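Local coordinates for rhamnosidase B (Bacillus sp., PDB 2OKX), which hydrolyses terminal alpha-L-rhamnosyl residues of alpha-L-rhamnosides as a glycoside hydrolase of family 78, a family whose members invert the anomeric configuration, at residues 7-11 with 121-126; 601-605 with 633-637; 650-654 with 712-716. All coordinates share one frame; numbering follows the deposited sequence.

Interaction 1: 7-11 with 121-126; sequences NASWI and TLAATD
Ser-9 and Thr-125 hold each other by two hydrogen bonds, one from backbone to backbone and one from a side chain. The amide N of Ser-9 donates to O of Thr-125 at 2.9 Å, nearly straight with an N-H...O angle of 164°. The return bond runs from OG1 of Thr-125 to O of Ser-9 and is short, 2.7 Å. Its donor sits well out of the carbonyl plane, tilted by 31°.

From CB outward, the threonine meets something at each atom: CB lies against the Ser-9 carbonyl and meets CD1 of Ile-11 at 3.8 Å. With chi1 at 51°, OG1 is tucked between the threonine's own backbone N and carbonyl carbon, which brings it within bonding distance of Ser-9 O; it also bonds to the backbone N of Ala-113, so the hydroxyl is held by two backbone groups. The remaining branch, CG2, comes within 4.1 Å of Ile-11 CD1. The isoleucine thus lays one arm on Thr-125, while its CG2 rests on the backbone at CA of Asp-126, 3.7 Å away.

Nearer the start of the segment the contact is plain methyl packing. CB of Ala-8 meets CB of Ala-124 at 3.6 Å, and the Ala-124 methyl also sits against O of Asn-7. Glu-114 bridges this end, taking the backbone N of Asn-7 with one carboxylate oxygen and OG1 of Thr-121 with the other.

Residues 121-124 lie in edge strand 120-124 of a five-stranded sheet, where Leu-122 and Ala-123 both face Ile-115 in a classic beta bulge; Thr-125 and Asp-126 come just past it. Strand 9-12 edges a seven-stranded sheet. The contact therefore ties the borders of two sheets together, consistent with the beta-sandwich of galactose-binding-like domains, the clan to which this N-terminal region belongs.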
ATOM      1  N   ASN A   7      -3.258  25.755  22.889  1.00 42.23           N
ATOM      2  CA  ASN A   7      -3.596  25.976  24.288  1.00 43.43           C
ATOM      3  C   ASN A   7      -4.034  24.631  24.838  1.00 42.88           C
ATOM      4  O   ASN A   7      -4.868  24.549  25.739  1.00 45.54           O
ATOM      5  CB  ASN A   7      -4.742  26.980  24.416  1.00 45.80           C
ATOM      6  CG  ASN A   7      -4.390  28.334  23.846  1.00 48.96           C
ATOM      7  OD1 ASN A   7      -3.455  28.988  24.308  1.00 51.57           O
ATOM      8  ND2 ASN A   7      -5.136  28.765  22.831  1.00 50.75           N
ATOM      9  N   ALA A   8      -3.474  23.574  24.264  1.00 41.04           N
ATOM     10  CA  ALA A   8      -3.784  22.215  24.677  1.00 39.01           C
ATOM     11  C   ALA A   8      -2.469  21.475  24.862  1.00 37.36           C
ATOM     12  O   ALA A   8      -1.422  21.933  24.402  1.00 36.76           O
ATOM     13  CB  ALA A   8      -4.636  21.521  23.618  1.00 38.46           C
ATOM     14  N   SER A   9      -2.525  20.330  25.530  1.00 36.25           N
ATOM     15  CA  SER A   9      -1.324  19.549  25.774  1.00 35.81           C
ATOM     16  C   SER A   9      -1.431  18.136  25.226  1.00 34.40           C
ATOM     17  O   SER A   9      -2.517  17.558  25.184  1.00 34.37           O
ATOM     18  CB  SER A   9      -1.050  19.479  27.279  1.00 36.61           C
ATOM     19  OG  SER A   9      -0.951  20.777  27.838  1.00 39.64           O
ATOM     20  N   TRP A  10      -0.299  17.590  24.791  1.00 33.65           N
ATOM     21  CA  TRP A  10      -0.263  16.221  24.301  1.00 32.09           C
ATOM     22  C   TRP A  10      -0.527  15.363  25.530  1.00 32.81           C
ATOM     23  O   TRP A  10       0.086  15.579  26.580  1.00 34.71           O
ATOM     24  CB  TRP A  10       1.118  15.859  23.756  1.00 30.55           C
ATOM     25  CG  TRP A  10       1.390  16.273  22.351  1.00 30.56           C
ATOM     26  CD1 TRP A  10       2.039  17.395  21.934  1.00 29.32           C
ATOM     27  CD2 TRP A  10       1.065  15.531  21.169  1.00 30.01           C
ATOM     28  NE1 TRP A  10       2.149  17.398  20.562  1.00 30.90           N
ATOM     29  CE2 TRP A  10       1.557  16.265  20.068  1.00 30.11           C
ATOM     30  CE3 TRP A  10       0.408  14.316  20.934  1.00 28.86           C
ATOM     31  CZ2 TRP A  10       1.415  15.820  18.748  1.00 29.96           C
ATOM     32  CZ3 TRP A  10       0.267  13.873  19.619  1.00 27.93           C
ATOM     33  CH2 TRP A  10       0.769  14.625  18.547  1.00 27.09           C
ATOM     34  N   ILE A  11      -1.431  14.400  25.414  1.00 30.67           N
ATOM     35  CA  ILE A  11      -1.733  13.532  26.540  1.00 30.41           C
ATOM     36  C   ILE A  11      -1.738  12.064  26.145  1.00 30.77           C
ATOM     37  O   ILE A  11      -1.916  11.715  24.975  1.00 31.54           O
ATOM     38  CB  ILE A  11      -3.108  13.858  27.163  1.00 30.82           C
ATOM     39  CG1 ILE A  11      -4.217  13.625  26.135  1.00 30.98           C
ATOM     40  CG2 ILE A  11      -3.126  15.294  27.660  1.00 30.78           C
ATOM     41  CD1 ILE A  11      -5.622  13.789  26.696  1.00 31.00           C
ATOM     42  N   THR A 121     -10.761  29.392  23.499  1.00 41.89           N
ATOM     43  CA  THR A 121     -10.608  27.950  23.618  1.00 40.07           C
ATOM     44  C   THR A 121     -11.781  27.425  24.437  1.00 39.35           C
ATOM     45  O   THR A 121     -11.959  27.814  25.589  1.00 38.91           O
ATOM     46  CB  THR A 121      -9.293  27.585  24.337  1.00 39.02           C
ATOM     47  OG1 THR A 121      -8.182  28.015  23.542  1.00 39.21           O
ATOM     48  CG2 THR A 121      -9.203  26.081  24.567  1.00 38.78           C
ATOM     49  N   LEU A 122     -12.580  26.546  23.841  1.00 38.40           N
ATOM     50  CA  LEU A 122     -13.739  25.986  24.530  1.00 37.97           C
ATOM     51  C   LEU A 122     -13.391  24.667  25.205  1.00 36.50           C
ATOM     52  O   LEU A 122     -14.045  24.256  26.162  1.00 37.35           O
ATOM     53  CB  LEU A 122     -14.884  25.764  23.540  1.00 38.21           C
ATOM     54  CG  LEU A 122     -15.256  26.954  22.651  1.00 40.15           C
ATOM     55  CD1 LEU A 122     -16.368  26.535  21.698  1.00 38.97           C
ATOM     56  CD2 LEU A 122     -15.691  28.136  23.508  1.00 39.27           C
ATOM     57  N   ALA A 123     -12.361  24.002  24.697  1.00 36.60           N
ATOM     58  CA  ALA A 123     -11.927  22.730  25.253  1.00 34.40           C
ATOM     59  C   ALA A 123     -10.508  22.449  24.788  1.00 34.89           C
ATOM     60  O   ALA A 123     -10.084  22.925  23.734  1.00 34.05           O
ATOM     61  CB  ALA A 123     -12.856  21.617  24.804  1.00 35.42           C
ATOM     62  N   ALA A 124      -9.775  21.677  25.583  1.00 34.55           N
ATOM     63  CA  ALA A 124      -8.397  21.342  25.251  1.00 34.87           C
ATOM     64  C   ALA A 124      -7.947  20.119  26.035  1.00 34.80           C
ATOM     65  O   ALA A 124      -8.281  19.961  27.209  1.00 36.12           O
ATOM     66  CB  ALA A 124      -7.482  22.529  25.553  1.00 33.34           C
ATOM     67  N   THR A 125      -7.188  19.252  25.375  1.00 33.33           N
ATOM     68  CA  THR A 125      -6.693  18.041  26.009  1.00 33.24           C
ATOM     69  C   THR A 125      -5.700  18.367  27.125  1.00 33.77           C
ATOM     70  O   THR A 125      -4.799  19.188  26.949  1.00 32.91           O
ATOM     71  CB  THR A 125      -6.001  17.125  24.979  1.00 31.38           C
ATOM     72  OG1 THR A 125      -5.029  17.882  24.249  1.00 29.45           O
ATOM     73  CG2 THR A 125      -7.018  16.546  24.008  1.00 32.41           C
ATOM     74  N   ASP A 126      -5.885  17.718  28.270  1.00 33.98           N
ATOM     75  CA  ASP A 126      -5.014  17.904  29.423  1.00 36.02           C
ATOM     76  C   ASP A 126      -5.343  16.864  30.486  1.00 36.03           C
ATOM     77  O   ASP A 126      -6.203  16.008  30.276  1.00 36.31           O
ATOM     78  CB  ASP A 126      -5.156  19.323  29.994  1.00 36.53           C
ATOM     79  CG  ASP A 126      -6.546  19.612  30.528  1.00 36.42           C
ATOM     80  OD1 ASP A 126      -6.834  20.797  30.792  1.00 39.36           O
ATOM     81  OD2 ASP A 126      -7.346  18.668  30.694  1.00 37.37           O
TER

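Interaction 2: 601-605 with 633-637; sequences LNLVP and WILAC
The indole NE1 of Trp-633 donates to the backbone O of Leu-601 at 3.1 Å with an N-H...O angle of 151°. It arrives in the carbonyl plane, on a lone pair of the oxygen, and the oxygen in turn lies close to the plane of the indole. Four residues further on, where an alpha-helix would supply an N-H for this carbonyl, stands Pro-605, which has none; the tryptophan takes up the acceptor instead.

The ring is held on both sides. Val-604 covers one face, with its CB 3.8 Å from the centroid of the five-membered ring and its CG2 only 3.4 Å from CD1 of Trp-633. Toward the rim of the opposite face lies SG of Cys-637, one turn along the tryptophan's own helix. CG of Trp-633 is trans to the backbone N (chi1 169°), which carries the indole across to the neighbouring helix.

Helices 595-603 and 627-644 both belong to the six-hairpin glycosidase domain, the helical barrel of this family, and the tryptophan bridges them where the first is running out. A phenylalanine in place of Trp-633 would probably leave the Leu-601 carbonyl without its N-H and open a gap beside Pro-605, whose CG meets CZ2 of the indole at 3.6 Å.

The Leu-601 side chain packs alongside, against helix 627-644. Its CD2 reaches CB of Ala-636 at 3.7 Å and CD1 of Trp-633 at 3.8 Å, while its CD1 touches CA of Cys-637. Tyr-614 adds an edge-to-face contact with the Trp-633 ring.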
ATOM      1  N   LEU A 601       4.454  15.577  -3.516  1.00 21.85           N
ATOM      2  CA  LEU A 601       5.730  16.109  -3.976  1.00 22.33           C
ATOM      3  C   LEU A 601       6.479  16.797  -2.832  1.00 23.47           C
ATOM      4  O   LEU A 601       7.703  16.707  -2.742  1.00 24.34           O
ATOM      5  CB  LEU A 601       5.510  17.098  -5.125  1.00 23.68           C
ATOM      6  CG  LEU A 601       4.832  16.544  -6.384  1.00 23.51           C
ATOM      7  CD1 LEU A 601       4.666  17.659  -7.403  1.00 25.68           C
ATOM      8  CD2 LEU A 601       5.654  15.408  -6.968  1.00 23.51           C
ATOM      9  N   ASN A 602       5.738  17.474  -1.959  1.00 23.53           N
ATOM     10  CA  ASN A 602       6.333  18.181  -0.826  1.00 24.31           C
ATOM     11  C   ASN A 602       6.859  17.252   0.271  1.00 25.04           C
ATOM     12  O   ASN A 602       7.739  17.637   1.038  1.00 23.65           O
ATOM     13  CB  ASN A 602       5.317  19.157  -0.213  1.00 24.56           C
ATOM     14  CG  ASN A 602       5.107  20.403  -1.062  1.00 25.94           C
ATOM     15  OD1 ASN A 602       4.106  21.105  -0.915  1.00 26.58           O
ATOM     16  ND2 ASN A 602       6.058  20.689  -1.944  1.00 25.07           N
ATOM     17  N   LEU A 603       6.324  16.037   0.350  1.00 24.39           N
ATOM     18  CA  LEU A 603       6.760  15.089   1.378  1.00 24.83           C
ATOM     19  C   LEU A 603       8.124  14.458   1.099  1.00 25.40           C
ATOM     20  O   LEU A 603       8.852  14.099   2.031  1.00 23.11           O
ATOM     21  CB  LEU A 603       5.722  13.971   1.548  1.00 25.12           C
ATOM     22  CG  LEU A 603       4.437  14.289   2.320  1.00 25.05           C
ATOM     23  CD1 LEU A 603       3.454  13.121   2.212  1.00 24.45           C
ATOM     24  CD2 LEU A 603       4.780  14.557   3.783  1.00 25.84           C
ATOM     25  N   VAL A 604       8.477  14.333  -0.177  1.00 24.77           N
ATOM     26  CA  VAL A 604       9.737  13.702  -0.553  1.00 26.95           C
ATOM     27  C   VAL A 604      11.006  14.355   0.004  1.00 28.32           C
ATOM     28  O   VAL A 604      11.879  13.661   0.523  1.00 27.27           O
ATOM     29  CB  VAL A 604       9.853  13.583  -2.092  1.00 26.96           C
ATOM     30  CG1 VAL A 604      11.173  12.920  -2.473  1.00 27.14           C
ATOM     31  CG2 VAL A 604       8.679  12.761  -2.629  1.00 28.48           C
ATOM     32  N   PRO A 605      11.131  15.690  -0.097  1.00 28.91           N
ATOM     33  CA  PRO A 605      12.335  16.350   0.426  1.00 29.83           C
ATOM     34  C   PRO A 605      12.533  16.147   1.929  1.00 30.03           C
ATOM     35  O   PRO A 605      13.615  16.400   2.461  1.00 30.36           O
ATOM     36  CB  PRO A 605      12.108  17.816   0.066  1.00 30.24           C
ATOM     37  CG  PRO A 605      11.319  17.723  -1.208  1.00 31.22           C
ATOM     38  CD  PRO A 605      10.312  16.640  -0.871  1.00 29.26           C
ATOM     39  N   TRP A 633      10.346  11.672  -9.501  1.00 21.63           N
ATOM     40  CA  TRP A 633       9.825  12.700  -8.608  1.00 22.47           C
ATOM     41  C   TRP A 633      10.105  14.060  -9.248  1.00 23.58           C
ATOM     42  O   TRP A 633       9.259  14.953  -9.235  1.00 24.09           O
ATOM     43  CB  TRP A 633      10.517  12.633  -7.241  1.00 21.25           C
ATOM     44  CG  TRP A 633      10.225  13.822  -6.358  1.00 23.47           C
ATOM     45  CD1 TRP A 633       9.043  14.120  -5.745  1.00 23.37           C
ATOM     46  CD2 TRP A 633      11.129  14.885  -6.022  1.00 23.39           C
ATOM     47  NE1 TRP A 633       9.151  15.302  -5.047  1.00 24.52           N
ATOM     48  CE2 TRP A 633      10.421  15.793  -5.201  1.00 25.65           C
ATOM     49  CE3 TRP A 633      12.468  15.157  -6.334  1.00 25.93           C
ATOM     50  CZ2 TRP A 633      11.008  16.958  -4.687  1.00 25.74           C
ATOM     51  CZ3 TRP A 633      13.054  16.317  -5.823  1.00 26.77           C
ATOM     52  CH2 TRP A 633      12.322  17.202  -5.009  1.00 26.95           C
ATOM     53  N   ILE A 634      11.306  14.217  -9.799  1.00 24.11           N
ATOM     54  CA  ILE A 634      11.662  15.474 -10.444  1.00 24.40           C
ATOM     55  C   ILE A 634      10.731  15.679 -11.636  1.00 24.29           C
ATOM     56  O   ILE A 634      10.219  16.774 -11.860  1.00 23.77           O
ATOM     57  CB  ILE A 634      13.134  15.463 -10.912  1.00 25.51           C
ATOM     58  CG1 ILE A 634      14.058  15.457  -9.686  1.00 24.79           C
ATOM     59  CG2 ILE A 634      13.417  16.682 -11.789  1.00 24.03           C
ATOM     60  CD1 ILE A 634      15.537  15.323 -10.015  1.00 26.78           C
ATOM     61  N   LEU A 635      10.507  14.607 -12.390  1.00 25.66           N
ATOM     62  CA  LEU A 635       9.619  14.656 -13.546  1.00 24.80           C
ATOM     63  C   LEU A 635       8.234  15.095 -13.077  1.00 23.51           C
ATOM     64  O   LEU A 635       7.634  16.003 -13.650  1.00 23.01           O
ATOM     65  CB  LEU A 635       9.512  13.273 -14.190  1.00 27.01           C
ATOM     66  CG  LEU A 635       9.273  13.180 -15.702  1.00 30.35           C
ATOM     67  CD1 LEU A 635       8.734  11.798 -16.022  1.00 29.85           C
ATOM     68  CD2 LEU A 635       8.304  14.244 -16.175  1.00 29.87           C
ATOM     69  N   ALA A 636       7.731  14.449 -12.027  1.00 21.26           N
ATOM     70  CA  ALA A 636       6.412  14.777 -11.497  1.00 20.72           C
ATOM     71  C   ALA A 636       6.321  16.240 -11.067  1.00 21.65           C
ATOM     72  O   ALA A 636       5.281  16.881 -11.244  1.00 20.82           O
ATOM     73  CB  ALA A 636       6.072  13.860 -10.326  1.00 20.77           C
ATOM     74  N   CYS A 637       7.403  16.765 -10.495  1.00 20.32           N
ATOM     75  CA  CYS A 637       7.431  18.160 -10.067  1.00 21.90           C
ATOM     76  C   CYS A 637       7.284  19.060 -11.287  1.00 21.88           C
ATOM     77  O   CYS A 637       6.511  20.016 -11.275  1.00 22.39           O
ATOM     78  CB  CYS A 637       8.749  18.485  -9.350  1.00 22.06           C
ATOM     79  SG  CYS A 637       8.873  17.836  -7.667  1.00 25.37           S
TER

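Interaction 3: 650-654 with 712-716; sequences AARIW and LAAAA
Trp-654 swings its CG trans to the backbone N (chi1 169°), and a chi2 of -122° then turns the indole flat onto Ala-713. The methyl of Ala-713 sits over the six-membered ring, 3.7 Å from its centroid and only 5° off the normal, a well-formed CH-pi contact. On the five-membered ring, NE1 bonds to Glu-721, which together with the methyl is likely to limit how the indole can turn.

One turn back, the spacing is set by alanines. CB of Ala-650 meets CB of Ala-715 at 3.5 Å, and CB of Ala-716 presses against CA of Ala-651 at 3.4 Å, with the O of Ala-650 close by. Small side chains bring the backbones very near: the CA atoms of Ala-651 and Ala-716 are 3.9 Å apart. Here the last turn of helix 696-715 is set against helix 647-665, two helices of the six-hairpin glycosidase domain, whose fold in this family is an alpha/alpha barrel. No hydrogen bond crosses between the two segments.

Leu-712 extends the apolar contact. Its CB lies 4.3 Å from CE3 of Trp-654, and its CD2 touches CG2 of Ile-653 at 4.2 Å. The same leucine also packs on Ala-641 of helix 627-644.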
ATOM      1  N   ALA A 650       7.110  25.965  -8.004  1.00 28.03           N
ATOM      2  CA  ALA A 650       8.376  25.685  -8.671  1.00 30.31           C
ATOM      3  C   ALA A 650       9.528  26.315  -7.896  1.00 31.47           C
ATOM      4  O   ALA A 650      10.584  25.705  -7.723  1.00 31.34           O
ATOM      5  CB  ALA A 650       8.349  26.223 -10.097  1.00 29.18           C
ATOM      6  N   ALA A 651       9.313  27.541  -7.430  1.00 33.49           N
ATOM      7  CA  ALA A 651      10.323  28.267  -6.669  1.00 34.00           C
ATOM      8  C   ALA A 651      10.581  27.579  -5.332  1.00 33.52           C
ATOM      9  O   ALA A 651      11.729  27.453  -4.903  1.00 32.32           O
ATOM     10  CB  ALA A 651       9.865  29.709  -6.441  1.00 34.98           C
ATOM     11  N   ARG A 652       9.511  27.134  -4.679  1.00 32.24           N
ATOM     12  CA  ARG A 652       9.633  26.461  -3.391  1.00 31.76           C
ATOM     13  C   ARG A 652      10.341  25.118  -3.497  1.00 32.21           C
ATOM     14  O   ARG A 652      11.110  24.748  -2.611  1.00 33.30           O
ATOM     15  CB  ARG A 652       8.254  26.222  -2.763  1.00 32.76           C
ATOM     16  CG  ARG A 652       7.503  27.472  -2.334  1.00 36.85           C
ATOM     17  CD  ARG A 652       6.358  27.103  -1.403  1.00 38.76           C
ATOM     18  NE  ARG A 652       5.359  26.253  -2.050  1.00 41.81           N
ATOM     19  CZ  ARG A 652       4.351  26.711  -2.788  1.00 41.88           C
ATOM     20  NH1 ARG A 652       3.492  25.867  -3.341  1.00 40.73           N
ATOM     21  NH2 ARG A 652       4.194  28.018  -2.960  1.00 41.14           N
ATOM     22  N   ILE A 653      10.085  24.394  -4.582  1.00 30.47           N
ATOM     23  CA  ILE A 653      10.668  23.069  -4.763  1.00 30.45           C
ATOM     24  C   ILE A 653      12.028  23.019  -5.464  1.00 30.93           C
ATOM     25  O   ILE A 653      12.756  22.036  -5.326  1.00 30.04           O
ATOM     26  CB  ILE A 653       9.675  22.136  -5.525  1.00 28.96           C
ATOM     27  CG1 ILE A 653       9.888  20.685  -5.098  1.00 27.60           C
ATOM     28  CG2 ILE A 653       9.871  22.264  -7.034  1.00 29.48           C
ATOM     29  CD1 ILE A 653       9.447  20.408  -3.680  1.00 25.94           C
ATOM     30  N   TRP A 654      12.379  24.065  -6.209  1.00 31.26           N
ATOM     31  CA  TRP A 654      13.656  24.074  -6.931  1.00 32.21           C
ATOM     32  C   TRP A 654      14.868  23.672  -6.089  1.00 31.03           C
ATOM     33  O   TRP A 654      15.662  22.827  -6.503  1.00 31.74           O
ATOM     34  CB  TRP A 654      13.916  25.446  -7.567  1.00 32.08           C
ATOM     35  CG  TRP A 654      15.324  25.589  -8.090  1.00 33.40           C
ATOM     36  CD1 TRP A 654      16.240  26.535  -7.724  1.00 33.91           C
ATOM     37  CD2 TRP A 654      15.988  24.737  -9.038  1.00 32.29           C
ATOM     38  NE1 TRP A 654      17.431  26.324  -8.382  1.00 33.06           N
ATOM     39  CE2 TRP A 654      17.304  25.229  -9.193  1.00 33.16           C
ATOM     40  CE3 TRP A 654      15.598  23.607  -9.768  1.00 33.61           C
ATOM     41  CZ2 TRP A 654      18.236  24.628 -10.050  1.00 31.77           C
ATOM     42  CZ3 TRP A 654      16.526  23.008 -10.621  1.00 33.02           C
ATOM     43  CH2 TRP A 654      17.829  23.522 -10.752  1.00 33.54           C
ATOM     44  N   LEU A 712      11.816  23.674 -13.944  1.00 32.74           N
ATOM     45  CA  LEU A 712      11.537  24.110 -12.579  1.00 33.02           C
ATOM     46  C   LEU A 712      12.378  25.325 -12.215  1.00 33.94           C
ATOM     47  O   LEU A 712      11.890  26.266 -11.587  1.00 31.74           O
ATOM     48  CB  LEU A 712      11.811  22.970 -11.596  1.00 33.10           C
ATOM     49  CG  LEU A 712      10.831  21.798 -11.715  1.00 33.77           C
ATOM     50  CD1 LEU A 712      11.359  20.585 -10.968  1.00 34.22           C
ATOM     51  CD2 LEU A 712       9.477  22.226 -11.175  1.00 32.51           C
ATOM     52  N   ALA A 713      13.647  25.299 -12.611  1.00 35.67           N
ATOM     53  CA  ALA A 713      14.552  26.407 -12.332  1.00 37.11           C
ATOM     54  C   ALA A 713      14.039  27.680 -13.000  1.00 37.53           C
ATOM     55  O   ALA A 713      14.006  28.746 -12.385  1.00 37.90           O
ATOM     56  CB  ALA A 713      15.949  26.078 -12.839  1.00 36.06           C
ATOM     57  N   ALA A 714      13.639  27.560 -14.261  1.00 37.74           N
ATOM     58  CA  ALA A 714      13.132  28.700 -15.017  1.00 38.60           C
ATOM     59  C   ALA A 714      11.812  29.189 -14.434  1.00 39.43           C
ATOM     60  O   ALA A 714      11.612  30.389 -14.242  1.00 39.16           O
ATOM     61  CB  ALA A 714      12.951  28.316 -16.481  1.00 38.76           C
ATOM     62  N   ALA A 715      10.907  28.255 -14.156  1.00 39.53           N
ATOM     63  CA  ALA A 715       9.614  28.612 -13.588  1.00 39.88           C
ATOM     64  C   ALA A 715       9.845  29.265 -12.234  1.00 39.84           C
ATOM     65  O   ALA A 715       9.064  30.111 -11.800  1.00 40.58           O
ATOM     66  CB  ALA A 715       8.742  27.369 -13.431  1.00 39.78           C
ATOM     67  N   ALA A 716      10.929  28.872 -11.574  1.00 39.56           N
ATOM     68  CA  ALA A 716      11.268  29.413 -10.264  1.00 41.26           C
ATOM     69  C   ALA A 716      11.906  30.793 -10.376  1.00 41.90           C
ATOM     70  O   ALA A 716      12.069  31.490  -9.374  1.00 41.34           O
ATOM     71  CB  ALA A 716      12.211  28.463  -9.532  1.00 41.59           C
TER

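How the interactions relate
Interactions 2 and 3 are neighbours in the helical domain, their centres about 12 Å apart, and both are buried. Helices 627-644 and 647-665 follow each other in the chain, and the contacts meet where Ile-653 CG1 packs on Trp-633 CZ2 at 3.9 Å and where Leu-712 CD2 lies by the O of Cys-637. Each is built on a tryptophan, but 601-605 with 633-637 uses the indole N-H across the contact, whereas 650-654 with 712-716 is purely apolar. Interaction 1 stands apart, about 35 Å from interaction 2 between centres: a partly buried contact in the N-terminal beta domain, carried by backbone and hydroxyl hydrogen bonds.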